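Local structure of elongation factor 1-gamma 1 (Saccharomyces cerevisiae, 1NHY) at residues Thr14-Gly19 and Ala65-Leu70; Ser101-Asp106 and Leu163-Ile168; Ser105-Gln110 and Lys138-Phe143; Ile168-Phe173 and Arg190-Val195. The protein serves as a subunit of the eukaryotic elongation factor 1 complex and probably helps anchor it to other cellular components, this chain being the protein's N-terminal GST-like domain. All blocks are in the same frame, centred on the assembly; numbering follows the deposited sequence.

Interaction 1: residues Thr14-Gly19 and Ala65-Leu70; sequences TWVPRG and AINYYL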
loop_
_atom_site.group_PDB
_atom_site.type_symbol
_atom_site.label_atom_id
_atom_site.label_comp_id
_atom_site.label_asym_id
_atom_site.label_seq_id
_atom_site.Cartn_x
_atom_site.Cartn_y
_atom_site.Cartn_z
ATOM N N THR A 14 -1.901 -6.761 1.134
ATOM C CA THR A 14 -1.058 -7.868 0.738
ATOM C C THR A 14 -0.269 -7.582 -0.523
ATOM O O THR A 14 0.735 -8.223 -0.804
ATOM C CB THR A 14 -1.893 -9.103 0.494
ATOM O OG1 THR A 14 -2.312 -9.636 1.752
ATOM C CG2 THR A 14 -1.095 -10.137 -0.262
ATOM N N TRP A 15 -0.724 -6.608 -1.283
ATOM C CA TRP A 15 -0.065 -6.290 -2.527
ATOM C C TRP A 15 1.438 -6.063 -2.423
ATOM O O TRP A 15 2.217 -6.800 -3.032
ATOM C CB TRP A 15 -0.756 -5.089 -3.165
ATOM C CG TRP A 15 -2.167 -5.383 -3.624
ATOM C CD1 TRP A 15 -2.981 -6.413 -3.217
ATOM C CD2 TRP A 15 -2.938 -4.614 -4.544
ATOM N NE1 TRP A 15 -4.207 -6.324 -3.828
ATOM C CE2 TRP A 15 -4.207 -5.228 -4.648
ATOM C CE3 TRP A 15 -2.681 -3.456 -5.294
ATOM C CZ2 TRP A 15 -5.211 -4.724 -5.468
ATOM C CZ3 TRP A 15 -3.683 -2.951 -6.110
ATOM C CH2 TRP A 15 -4.930 -3.585 -6.191
ATOM N N VAL A 16 1.860 -5.065 -1.653
ATOM C CA VAL A 16 3.295 -4.803 -1.542
ATOM C C VAL A 16 4.103 -6.016 -1.095
ATOM O O VAL A 16 5.085 -6.362 -1.734
ATOM C CB VAL A 16 3.591 -3.612 -0.614
ATOM C CG1 VAL A 16 5.094 -3.486 -0.392
ATOM C CG2 VAL A 16 3.054 -2.334 -1.240
ATOM N N PRO A 17 3.715 -6.671 0.006
ATOM C CA PRO A 17 4.498 -7.836 0.423
ATOM C C PRO A 17 4.673 -8.803 -0.725
ATOM O O PRO A 17 5.788 -9.258 -1.000
ATOM C CB PRO A 17 3.654 -8.431 1.527
ATOM C CG PRO A 17 3.063 -7.199 2.165
ATOM C CD PRO A 17 2.661 -6.358 0.986
ATOM N N ARG A 18 3.569 -9.108 -1.410
ATOM C CA ARG A 18 3.614 -10.037 -2.530
ATOM C C ARG A 18 4.550 -9.521 -3.616
ATOM O O ARG A 18 5.402 -10.268 -4.116
ATOM C CB ARG A 18 2.217 -10.267 -3.102
ATOM C CG ARG A 18 2.213 -11.323 -4.200
ATOM C CD ARG A 18 0.814 -11.641 -4.678
ATOM N NE ARG A 18 0.103 -12.466 -3.717
ATOM C CZ ARG A 18 -0.973 -12.075 -3.049
ATOM N NH1 ARG A 18 -1.471 -10.851 -3.243
ATOM N NH2 ARG A 18 -1.545 -12.919 -2.188
ATOM N N GLY A 19 4.393 -8.245 -3.973
ATOM C CA GLY A 19 5.257 -7.654 -4.982
ATOM C C GLY A 19 6.726 -7.687 -4.577
ATOM O O GLY A 19 7.607 -7.932 -5.399
ATOM N N ALA A 65 5.336 -4.431 9.117
ATOM C CA ALA A 65 6.397 -5.267 9.628
ATOM C C ALA A 65 6.904 -6.219 8.552
ATOM O O ALA A 65 8.094 -6.239 8.258
ATOM C CB ALA A 65 5.909 -6.044 10.826
ATOM N N ILE A 66 6.008 -7.004 7.958
ATOM C CA ILE A 66 6.430 -7.941 6.929
ATOM C C ILE A 66 7.159 -7.251 5.779
ATOM O O ILE A 66 8.206 -7.728 5.321
ATOM C CB ILE A 66 5.242 -8.738 6.407
ATOM C CG1 ILE A 66 4.657 -9.541 7.564
ATOM C CG2 ILE A 66 5.694 -9.681 5.305
ATOM C CD1 ILE A 66 3.244 -9.924 7.379
ATOM N N ASN A 67 6.621 -6.122 5.327
ATOM C CA ASN A 67 7.245 -5.381 4.241
ATOM C C ASN A 67 8.692 -5.094 4.551
ATOM O O ASN A 67 9.577 -5.385 3.754
ATOM C CB ASN A 67 6.510 -4.074 4.001
ATOM C CG ASN A 67 5.248 -4.268 3.200
ATOM O OD1 ASN A 67 4.351 -3.429 3.223
ATOM N ND2 ASN A 67 5.175 -5.376 2.474
ATOM N N TYR A 68 8.933 -4.523 5.720
ATOM C CA TYR A 68 10.289 -4.186 6.152
ATOM C C TYR A 68 11.157 -5.435 6.244
ATOM O O TYR A 68 12.293 -5.457 5.766
ATOM C CB TYR A 68 10.242 -3.504 7.515
ATOM C CG TYR A 68 11.602 -3.259 8.127
ATOM C CD1 TYR A 68 12.384 -2.166 7.746
ATOM C CD2 TYR A 68 12.119 -4.132 9.088
ATOM C CE1 TYR A 68 13.637 -1.950 8.304
ATOM C CE2 TYR A 68 13.372 -3.927 9.651
ATOM C CZ TYR A 68 14.121 -2.834 9.256
ATOM O OH TYR A 68 15.353 -2.621 9.827
ATOM N N TYR A 69 10.612 -6.470 6.874
ATOM C CA TYR A 69 11.335 -7.715 7.018
ATOM C C TYR A 69 11.745 -8.220 5.633
ATOM O O TYR A 69 12.927 -8.458 5.366
ATOM C CB TYR A 69 10.458 -8.758 7.695
ATOM C CG TYR A 69 11.231 -9.987 8.108
ATOM C CD1 TYR A 69 11.846 -10.048 9.356
ATOM C CD2 TYR A 69 11.340 -11.096 7.257
ATOM C CE1 TYR A 69 12.545 -11.180 9.761
ATOM C CE2 TYR A 69 12.034 -12.232 7.648
ATOM C CZ TYR A 69 12.628 -12.267 8.908
ATOM O OH TYR A 69 13.271 -13.404 9.341
ATOM N N LEU A 70 10.761 -8.387 4.754
ATOM C CA LEU A 70 11.067 -8.868 3.419
ATOM C C LEU A 70 12.154 -8.023 2.776
ATOM O O LEU A 70 13.145 -8.550 2.269
ATOM C CB LEU A 70 9.832 -8.842 2.535
ATOM C CG LEU A 70 8.733 -9.754 3.031
ATOM C CD1 LEU A 70 7.475 -9.353 2.304
ATOM C CD2 LEU A 70 9.082 -11.218 2.802
#
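Val16 and Asn67 meet because their first torsions bring CG1 of the valine, anti to its backbone N (chi1 173°), up against an amide whose CG lies beside the Asn67 backbone N (chi1 -79°). The two side chains cross at about a right angle, and Val16 CG1 comes within 3.7 Å of Asn67 CG. On the same amide sits the ring of Pro17, whose CG is 3.8 Å from Asn67 CG; ND2 itself is modelled too close to that ring, so its exact place is doubtful. From the next turn Leu70 reaches over with its CD1 methyl, 4.0 Å from Pro17 CB and 3.7 Å from Pro17 O. Ile66 CG2 touches Pro17 CB more loosely, at 4.5 Å. No hydrogen bond crosses the contact. Proline has no N-H to give to the preceding turn, helix 12-24 is kinked there, and the Pro17 ring lies in the contact. The segments run nearly parallel, 13° apart, with axes 9.2 Å from each other and Pro17 and Asn67 as the nearest pair of CA atoms. This is the packing of the helix after the first strand against the helix after strand 59-61 in the thioredoxin-like GST N-terminal domain. Ile66 also rests on Leu60 of strand 59-61 and Leu70 on Leu26, while Trp15, on another side of helix 12-24, packs against Thr170 and Arg171 of helix 160-175.

Interaction 2: residues Ser101-Asp106 and Leu163-Ile168; sequences SLANSD and LVAASI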
loop_
_atom_site.group_PDB
_atom_site.type_symbol
_atom_site.label_atom_id
_atom_site.label_comp_id
_atom_site.label_asym_id
_atom_site.label_seq_id
_atom_site.Cartn_x
_atom_site.Cartn_y
_atom_site.Cartn_z
ATOM N N SER A 101 4.111 7.225 6.670
ATOM C CA SER A 101 3.108 7.496 7.684
ATOM C C SER A 101 1.879 8.289 7.227
ATOM O O SER A 101 0.746 7.925 7.551
ATOM C CB SER A 101 3.775 8.204 8.858
ATOM O OG SER A 101 2.816 8.610 9.813
ATOM N N LEU A 102 2.101 9.385 6.504
ATOM C CA LEU A 102 1.009 10.216 5.989
ATOM C C LEU A 102 -0.008 9.375 5.228
ATOM O O LEU A 102 -1.217 9.606 5.294
ATOM C CB LEU A 102 1.557 11.258 5.036
ATOM C CG LEU A 102 2.156 12.473 5.708
ATOM C CD1 LEU A 102 3.021 13.251 4.717
ATOM C CD2 LEU A 102 1.015 13.316 6.248
ATOM N N ALA A 103 0.509 8.405 4.485
ATOM C CA ALA A 103 -0.319 7.527 3.697
ATOM C C ALA A 103 -0.991 6.508 4.582
ATOM O O ALA A 103 -2.218 6.445 4.671
ATOM C CB ALA A 103 0.535 6.830 2.670
ATOM N N ASN A 104 -0.159 5.709 5.239
ATOM C CA ASN A 104 -0.617 4.648 6.115
ATOM C C ASN A 104 -1.559 5.091 7.218
ATOM O O ASN A 104 -2.312 4.287 7.764
ATOM C CB ASN A 104 0.573 3.956 6.731
ATOM C CG ASN A 104 0.417 2.472 6.710
ATOM O OD1 ASN A 104 -0.651 1.945 7.043
ATOM N ND2 ASN A 104 1.474 1.770 6.311
ATOM N N SER A 105 -1.504 6.369 7.554
ATOM C CA SER A 105 -2.369 6.909 8.588
ATOM C C SER A 105 -3.254 7.978 7.974
ATOM O O SER A 105 -4.339 7.692 7.477
ATOM C CB SER A 105 -1.535 7.514 9.699
ATOM O OG SER A 105 -0.543 6.599 10.105
ATOM N N ASP A 106 -2.767 9.213 7.981
ATOM C CA ASP A 106 -3.516 10.344 7.441
ATOM C C ASP A 106 -4.487 10.072 6.304
ATOM O O ASP A 106 -5.624 10.522 6.356
ATOM C CB ASP A 106 -2.556 11.449 7.014
ATOM C CG ASP A 106 -1.824 12.048 8.189
ATOM O OD1 ASP A 106 -1.197 11.264 8.940
ATOM O OD2 ASP A 106 -1.876 13.290 8.369
ATOM N N LEU A 163 5.636 2.908 -2.723
ATOM C CA LEU A 163 4.946 1.641 -2.861
ATOM C C LEU A 163 3.692 1.592 -2.018
ATOM O O LEU A 163 2.600 1.430 -2.539
ATOM C CB LEU A 163 5.866 0.492 -2.481
ATOM C CG LEU A 163 6.978 0.269 -3.509
ATOM C CD1 LEU A 163 7.801 -0.930 -3.080
ATOM C CD2 LEU A 163 6.390 0.037 -4.897
ATOM N N VAL A 164 3.850 1.740 -0.713
ATOM C CA VAL A 164 2.706 1.700 0.176
ATOM C C VAL A 164 1.695 2.769 -0.156
ATOM O O VAL A 164 0.530 2.474 -0.410
ATOM C CB VAL A 164 3.147 1.857 1.611
ATOM C CG1 VAL A 164 1.948 2.145 2.503
ATOM C CG2 VAL A 164 3.857 0.584 2.042
ATOM N N ALA A 165 2.131 4.018 -0.149
ATOM C CA ALA A 165 1.229 5.107 -0.471
ATOM C C ALA A 165 0.467 4.793 -1.771
ATOM O O ALA A 165 -0.687 5.187 -1.931
ATOM C CB ALA A 165 2.010 6.406 -0.604
ATOM N N ALA A 166 1.099 4.074 -2.697
ATOM C CA ALA A 166 0.424 3.738 -3.952
ATOM C C ALA A 166 -0.722 2.776 -3.713
ATOM O O ALA A 166 -1.805 2.937 -4.271
ATOM C CB ALA A 166 1.405 3.125 -4.941
ATOM N N SER A 167 -0.477 1.771 -2.882
ATOM C CA SER A 167 -1.494 0.779 -2.572
ATOM C C SER A 167 -2.682 1.428 -1.873
ATOM O O SER A 167 -3.834 1.087 -2.130
ATOM C CB SER A 167 -0.914 -0.314 -1.677
ATOM O OG SER A 167 -0.699 0.179 -0.368
ATOM N N ILE A 168 -2.412 2.371 -0.989
ATOM C CA ILE A 168 -3.503 3.011 -0.286
ATOM C C ILE A 168 -4.397 3.798 -1.234
ATOM O O ILE A 168 -5.627 3.625 -1.241
ATOM C CB ILE A 168 -2.948 3.897 0.832
ATOM C CG1 ILE A 168 -2.382 2.975 1.917
ATOM C CG2 ILE A 168 -4.032 4.832 1.381
ATOM C CD1 ILE A 168 -1.516 3.654 2.927
#
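In the all-helical C-terminal part of the GST fold, helices 90-107 and 160-175 come together where Ala103 faces Ala165. The methyls meet directly, Ala103 CB to Ala165 CB at 3.6 Å, and the CA atoms of the two residues are 5.1 Å apart. With such small side chains between them the short axes approach to 8.7 Å at an angle of 31°. One turn further on, Ile168 supplies the bulk: its CG1 lies beside its own backbone N (chi1 -70°), and CD1 is laid against the backbone of the partner, 3.3 Å from Ala103 C. The same Ile168 CD1 is 3.8 Å from Ala103 CB. At the margin the amide of Asn104 crosses Val164 obliquely, ND2 being 3.9 Å from Val164 CG1. Ser167 takes its hydroxyl back into its own helix, where OG donates to Val164 O over 2.6 Å, in the carbonyl plane and on a lone pair, while Ile168 N bonds to the same oxygen. The interface is therefore held by van der Waals contact and the burial of apolar groups, with no hydrogen bond between the segments; the serine's polar end is satisfied locally.

Interaction 3: residues Ser105-Gln110 and Lys138-Phe143; sequences SDLCIQ and KIVDIF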
loop_
_atom_site.group_PDB
_atom_site.type_symbol
_atom_site.label_atom_id
_atom_site.label_comp_id
_atom_site.label_asym_id
_atom_site.label_seq_id
_atom_site.Cartn_x
_atom_site.Cartn_y
_atom_site.Cartn_z
ATOM N N SER A 105 -1.504 6.369 7.554
ATOM C CA SER A 105 -2.369 6.909 8.588
ATOM C C SER A 105 -3.254 7.978 7.974
ATOM O O SER A 105 -4.339 7.692 7.477
ATOM C CB SER A 105 -1.535 7.514 9.699
ATOM O OG SER A 105 -0.543 6.599 10.105
ATOM N N ASP A 106 -2.767 9.213 7.981
ATOM C CA ASP A 106 -3.516 10.344 7.441
ATOM C C ASP A 106 -4.487 10.072 6.304
ATOM O O ASP A 106 -5.624 10.522 6.356
ATOM C CB ASP A 106 -2.556 11.449 7.014
ATOM C CG ASP A 106 -1.824 12.048 8.189
ATOM O OD1 ASP A 106 -1.197 11.264 8.940
ATOM O OD2 ASP A 106 -1.876 13.290 8.369
ATOM N N LEU A 107 -4.056 9.346 5.285
ATOM C CA LEU A 107 -4.923 9.077 4.158
ATOM C C LEU A 107 -5.739 7.789 4.256
ATOM O O LEU A 107 -6.927 7.780 3.956
ATOM C CB LEU A 107 -4.085 9.059 2.887
ATOM C CG LEU A 107 -4.785 8.714 1.577
ATOM C CD1 LEU A 107 -5.768 9.815 1.194
ATOM C CD2 LEU A 107 -3.737 8.531 0.512
ATOM N N CYS A 108 -5.100 6.703 4.661
ATOM C CA CYS A 108 -5.773 5.421 4.779
ATOM C C CYS A 108 -6.929 5.471 5.780
ATOM O O CYS A 108 -7.912 4.744 5.645
ATOM C CB CYS A 108 -4.764 4.373 5.222
ATOM S SG CYS A 108 -5.307 2.706 5.015
ATOM N N ILE A 109 -6.812 6.336 6.786
ATOM C CA ILE A 109 -7.841 6.450 7.813
ATOM C C ILE A 109 -9.219 6.680 7.244
ATOM O O ILE A 109 -10.163 5.955 7.554
ATOM C CB ILE A 109 -7.591 7.616 8.774
ATOM C CG1 ILE A 109 -6.255 7.447 9.477
ATOM C CG2 ILE A 109 -8.700 7.666 9.791
ATOM C CD1 ILE A 109 -6.092 6.103 10.123
ATOM N N GLN A 110 -9.326 7.705 6.413
ATOM C CA GLN A 110 -10.593 8.083 5.817
ATOM C C GLN A 110 -11.307 7.047 4.974
ATOM O O GLN A 110 -12.507 7.161 4.755
ATOM C CB GLN A 110 -10.403 9.370 5.027
ATOM C CG GLN A 110 -9.778 10.432 5.887
ATOM C CD GLN A 110 -10.431 10.486 7.255
ATOM O OE1 GLN A 110 -9.800 10.831 8.239
ATOM N NE2 GLN A 110 -11.705 10.147 7.314
ATOM N N LYS A 138 -7.485 17.301 2.547
ATOM C CA LYS A 138 -6.330 17.884 3.213
ATOM C C LYS A 138 -5.067 17.065 2.907
ATOM O O LYS A 138 -4.039 17.628 2.529
ATOM C CB LYS A 138 -6.567 17.961 4.727
ATOM C CG LYS A 138 -7.297 19.227 5.199
ATOM C CD LYS A 138 -7.496 19.243 6.732
ATOM C CE LYS A 138 -7.921 20.629 7.266
ATOM N NZ LYS A 138 -7.790 20.735 8.760
ATOM N N ILE A 139 -5.153 15.742 3.051
ATOM C CA ILE A 139 -4.016 14.853 2.792
ATOM C C ILE A 139 -3.662 14.856 1.310
ATOM O O ILE A 139 -2.493 14.953 0.932
ATOM C CB ILE A 139 -4.335 13.392 3.209
ATOM C CG1 ILE A 139 -5.118 13.384 4.522
ATOM C CG2 ILE A 139 -3.038 12.591 3.373
ATOM C CD1 ILE A 139 -4.491 14.227 5.641
ATOM N N VAL A 140 -4.687 14.737 0.478
ATOM C CA VAL A 140 -4.499 14.722 -0.955
ATOM C C VAL A 140 -3.687 15.920 -1.413
ATOM O O VAL A 140 -2.862 15.813 -2.326
ATOM C CB VAL A 140 -5.849 14.689 -1.669
ATOM C CG1 VAL A 140 -5.692 15.071 -3.120
ATOM C CG2 VAL A 140 -6.425 13.294 -1.556
ATOM N N ASP A 141 -3.903 17.059 -0.774
ATOM C CA ASP A 141 -3.153 18.247 -1.142
ATOM C C ASP A 141 -1.710 18.140 -0.727
ATOM O O ASP A 141 -0.836 18.602 -1.433
ATOM C CB ASP A 141 -3.769 19.484 -0.522
ATOM C CG ASP A 141 -5.178 19.725 -1.014
ATOM O OD1 ASP A 141 -5.427 19.491 -2.227
ATOM O OD2 ASP A 141 -6.030 20.153 -0.198
ATOM N N ILE A 142 -1.461 17.516 0.419
ATOM C CA ILE A 142 -0.092 17.338 0.901
ATOM C C ILE A 142 0.711 16.601 -0.161
ATOM O O ILE A 142 1.864 16.954 -0.460
ATOM C CB ILE A 142 -0.034 16.482 2.178
ATOM C CG1 ILE A 142 -0.937 17.076 3.253
ATOM C CG2 ILE A 142 1.397 16.438 2.700
ATOM C CD1 ILE A 142 -0.456 18.436 3.723
ATOM N N PHE A 143 0.084 15.560 -0.707
ATOM C CA PHE A 143 0.679 14.739 -1.744
ATOM C C PHE A 143 0.918 15.524 -3.013
ATOM O O PHE A 143 2.059 15.661 -3.459
ATOM C CB PHE A 143 -0.230 13.566 -2.039
ATOM C CG PHE A 143 -0.041 12.439 -1.106
ATOM C CD1 PHE A 143 0.832 11.403 -1.420
ATOM C CD2 PHE A 143 -0.700 12.424 0.105
ATOM C CE1 PHE A 143 1.054 10.359 -0.529
ATOM C CE2 PHE A 143 -0.485 11.380 1.008
ATOM C CZ PHE A 143 0.396 10.341 0.687
#
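Ile139 and Asp106 cross at about a right angle, the isoleucine laying its CD1 methyl against the aspartate's methylene, 3.7 Å from Asp106 CB. The branches of Ile139 divide the work. CG1 faces the backbone of the other segment, 3.4 Å from Asp106 O, and CG2, anti to the Ile139 backbone N, reaches Leu107 CB at 3.7 Å. Within the Asp106 side chain CB comes nearest, with OD2 3.9 Å from Ile139 CD1, and no hydrogen bond or salt bridge joins the segments. Leu107 also leaves its backbone toward the helix, with CG anti to its own N (chi1 177°). From there its two methyls part: CD1 comes to 4.5 Å from Val140 CG2, and CD2 approaches the ring of Phe143 obliquely, 4.4 Å from Phe143 CE2. These deeper touches of Leu107 are looser than the grip of Ile139. Within the GST C-terminal domain the contact joins segment 105-110 on helix 90-107, with its wider pi-type turn, to helix 126-147. On the inner side helix 160-175 takes part, Leu107 packing on Ile168 and Phe169 while its carbonyl oxygen accepts a hydrogen bond from the Tyr172 hydroxyl, and Phe143 meets the rings of Phe169 and Trp99 edge-to-face.

Interaction 4: residues Ile168-Phe173 and Arg190-Val195; sequences IFTRYF and RWFNTV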
loop_
_atom_site.group_PDB
_atom_site.type_symbol
_atom_site.label_atom_id
_atom_site.label_comp_id
_atom_site.label_asym_id
_atom_site.label_seq_id
_atom_site.Cartn_x
_atom_site.Cartn_y
_atom_site.Cartn_z
ATOM N N ILE A 168 -2.412 2.371 -0.989
ATOM C CA ILE A 168 -3.503 3.011 -0.286
ATOM C C ILE A 168 -4.397 3.798 -1.234
ATOM O O ILE A 168 -5.627 3.625 -1.241
ATOM C CB ILE A 168 -2.948 3.897 0.832
ATOM C CG1 ILE A 168 -2.382 2.975 1.917
ATOM C CG2 ILE A 168 -4.032 4.832 1.381
ATOM C CD1 ILE A 168 -1.516 3.654 2.927
ATOM N N PHE A 169 -3.774 4.644 -2.046
ATOM C CA PHE A 169 -4.502 5.446 -3.014
ATOM C C PHE A 169 -5.444 4.615 -3.877
ATOM O O PHE A 169 -6.534 5.063 -4.222
ATOM C CB PHE A 169 -3.513 6.181 -3.893
ATOM C CG PHE A 169 -3.314 7.604 -3.500
ATOM C CD1 PHE A 169 -4.318 8.531 -3.728
ATOM C CD2 PHE A 169 -2.121 8.032 -2.911
ATOM C CE1 PHE A 169 -4.144 9.880 -3.384
ATOM C CE2 PHE A 169 -1.938 9.381 -2.562
ATOM C CZ PHE A 169 -2.955 10.305 -2.799
ATOM N N THR A 170 -5.030 3.401 -4.219
ATOM C CA THR A 170 -5.850 2.514 -5.035
ATOM C C THR A 170 -7.373 2.653 -4.826
ATOM O O THR A 170 -8.043 3.301 -5.633
ATOM C CB THR A 170 -5.387 1.085 -4.812
ATOM O OG1 THR A 170 -3.995 1.017 -5.148
ATOM C CG2 THR A 170 -6.154 0.122 -5.678
ATOM N N ARG A 171 -7.920 2.077 -3.759
ATOM C CA ARG A 171 -9.363 2.176 -3.506
ATOM C C ARG A 171 -9.966 3.568 -3.766
ATOM O O ARG A 171 -11.123 3.684 -4.164
ATOM C CB ARG A 171 -9.674 1.747 -2.074
ATOM C CG ARG A 171 -9.207 0.332 -1.754
ATOM C CD ARG A 171 -9.962 -0.738 -2.553
ATOM N NE ARG A 171 -9.060 -1.719 -3.158
ATOM C CZ ARG A 171 -9.276 -3.035 -3.199
ATOM N NH1 ARG A 171 -10.378 -3.548 -2.662
ATOM N NH2 ARG A 171 -8.394 -3.840 -3.783
ATOM N N TYR A 172 -9.204 4.628 -3.530
ATOM C CA TYR A 172 -9.726 5.965 -3.801
ATOM C C TYR A 172 -9.879 6.172 -5.318
ATOM O O TYR A 172 -10.868 6.737 -5.781
ATOM C CB TYR A 172 -8.796 7.024 -3.230
ATOM C CG TYR A 172 -8.956 7.250 -1.755
ATOM C CD1 TYR A 172 -10.073 7.907 -1.247
ATOM C CD2 TYR A 172 -7.970 6.837 -0.860
ATOM C CE1 TYR A 172 -10.205 8.157 0.124
ATOM C CE2 TYR A 172 -8.093 7.078 0.509
ATOM C CZ TYR A 172 -9.212 7.738 0.993
ATOM O OH TYR A 172 -9.312 7.992 2.339
ATOM N N PHE A 173 -8.901 5.711 -6.091
ATOM C CA PHE A 173 -8.972 5.850 -7.536
ATOM C C PHE A 173 -10.052 4.973 -8.105
ATOM O O PHE A 173 -10.343 5.040 -9.284
ATOM C CB PHE A 173 -7.648 5.477 -8.187
ATOM C CG PHE A 173 -6.641 6.563 -8.134
ATOM C CD1 PHE A 173 -6.921 7.805 -8.685
ATOM C CD2 PHE A 173 -5.436 6.368 -7.479
ATOM C CE1 PHE A 173 -6.019 8.843 -8.585
ATOM C CE2 PHE A 173 -4.517 7.402 -7.368
ATOM C CZ PHE A 173 -4.812 8.650 -7.921
ATOM N N ARG A 190 0.108 11.196 -12.303
ATOM C CA ARG A 190 1.417 10.941 -12.885
ATOM C C ARG A 190 2.135 9.894 -12.024
ATOM O O ARG A 190 2.439 8.783 -12.483
ATOM C CB ARG A 190 2.229 12.234 -12.900
ATOM C CG ARG A 190 3.663 12.034 -13.316
ATOM C CD ARG A 190 4.436 13.328 -13.259
ATOM N NE ARG A 190 4.567 13.861 -11.908
ATOM C CZ ARG A 190 5.123 13.205 -10.892
ATOM N NH1 ARG A 190 5.599 11.972 -11.053
ATOM N NH2 ARG A 190 5.235 13.803 -9.711
ATOM N N TRP A 191 2.377 10.285 -10.766
ATOM C CA TRP A 191 3.033 9.484 -9.741
ATOM C C TRP A 191 2.417 8.095 -9.610
ATOM O O TRP A 191 3.118 7.079 -9.653
ATOM C CB TRP A 191 2.932 10.229 -8.394
ATOM C CG TRP A 191 3.269 9.405 -7.146
ATOM C CD1 TRP A 191 4.517 9.034 -6.706
ATOM C CD2 TRP A 191 2.329 8.784 -6.248
ATOM N NE1 TRP A 191 4.406 8.215 -5.602
ATOM C CE2 TRP A 191 3.081 8.045 -5.298
ATOM C CE3 TRP A 191 0.929 8.780 -6.158
ATOM C CZ2 TRP A 191 2.477 7.298 -4.273
ATOM C CZ3 TRP A 191 0.327 8.038 -5.141
ATOM C CH2 TRP A 191 1.106 7.306 -4.208
ATOM N N PHE A 192 1.106 8.060 -9.445
ATOM C CA PHE A 192 0.411 6.804 -9.275
ATOM C C PHE A 192 0.773 5.789 -10.351
ATOM O O PHE A 192 1.219 4.672 -10.045
ATOM C CB PHE A 192 -1.101 7.043 -9.258
ATOM C CG PHE A 192 -1.900 5.827 -8.899
ATOM C CD1 PHE A 192 -1.675 5.158 -7.696
ATOM C CD2 PHE A 192 -2.866 5.336 -9.765
ATOM C CE1 PHE A 192 -2.407 4.023 -7.361
ATOM C CE2 PHE A 192 -3.607 4.206 -9.440
ATOM C CZ PHE A 192 -3.375 3.543 -8.238
ATOM N N ASN A 193 0.604 6.185 -11.609
ATOM C CA ASN A 193 0.882 5.290 -12.734
ATOM C C ASN A 193 2.329 4.821 -12.778
ATOM O O ASN A 193 2.615 3.658 -13.074
ATOM C CB ASN A 193 0.513 5.964 -14.057
ATOM C CG ASN A 193 -0.914 6.519 -14.061
ATOM O OD1 ASN A 193 -1.840 5.874 -13.577
ATOM N ND2 ASN A 193 -1.093 7.709 -14.617
ATOM N N THR A 194 3.254 5.715 -12.468
ATOM C CA THR A 194 4.643 5.308 -12.492
ATOM C C THR A 194 4.900 4.261 -11.426
ATOM O O THR A 194 5.714 3.355 -11.616
ATOM C CB THR A 194 5.572 6.463 -12.216
ATOM O OG1 THR A 194 5.107 7.623 -12.909
ATOM C CG2 THR A 194 6.970 6.109 -12.688
ATOM N N VAL A 195 4.210 4.380 -10.299
ATOM C CA VAL A 195 4.450 3.429 -9.249
ATOM C C VAL A 195 3.813 2.088 -9.540
ATOM O O VAL A 195 4.409 1.054 -9.241
ATOM C CB VAL A 195 3.987 3.971 -7.893
ATOM C CG1 VAL A 195 4.414 3.016 -6.789
ATOM C CG2 VAL A 195 4.604 5.335 -7.658
#
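Phe173 overlaps one face of the Phe192 ring, its CD2 sitting 3.4 Å above the plane over the centre. The neighbouring rim atom, Phe173 CE2, is 3.4 Å from Phe192 CG. The side chains slide past each other in opposite directions, and the rings pair obliquely, with centroids 4.3 Å apart and planes at 33°. Phe192 reaches across because its CG is anti to the backbone N (chi1 -172°). At the edge of the same ring, near its plane, Thr170 OG1 lies 4.0 Å from Phe192 CZ; that hydroxyl finds its hydrogen bonds with Tyr205 OH and Ala166 O. A second aromatic pair forms where Phe169 CD2 meets the edge of the indole at Trp191 CZ3, 3.3 Å away, with the planes steeply inclined. The far end of that indole is fixed by NE1 bonding to Asp162. The helices cross steeply, at -118°, and their axes stay 11.5 Å apart, a spacing filled by these rings. This is an aromatic core contact between helices of the all-helical GST C-terminal domain: helix 160-175 is covered here by helix 186-197, Phe173 meets Phe177 edge-to-face as well as Trp181 and Phe210, and Thr170 touches Ile12 of helix 12-24.

How the interactions relate
Interactions 2, 3 and 4 belong to the helical C-terminal part and interaction 1 to the thioredoxin-like N-terminal part; all are buried, with interaction 3 the farthest from the centre of the chain and using an aspartate at its margin. Helix 90-107 serves both interactions 2 and 3, which share Ser105 and Asp106, and helix 160-175 serves both 2 and 4, which share Ile168. No hydrogen bond joins the paired segments in any of them. Size sets them apart: alanines bring the helices close in interaction 2, rings hold them apart in interaction 4. Interaction 1 touches the other half through Val16 on Leu163 and Val164, and through Trp15 on Thr170 and Arg171 of interaction 4.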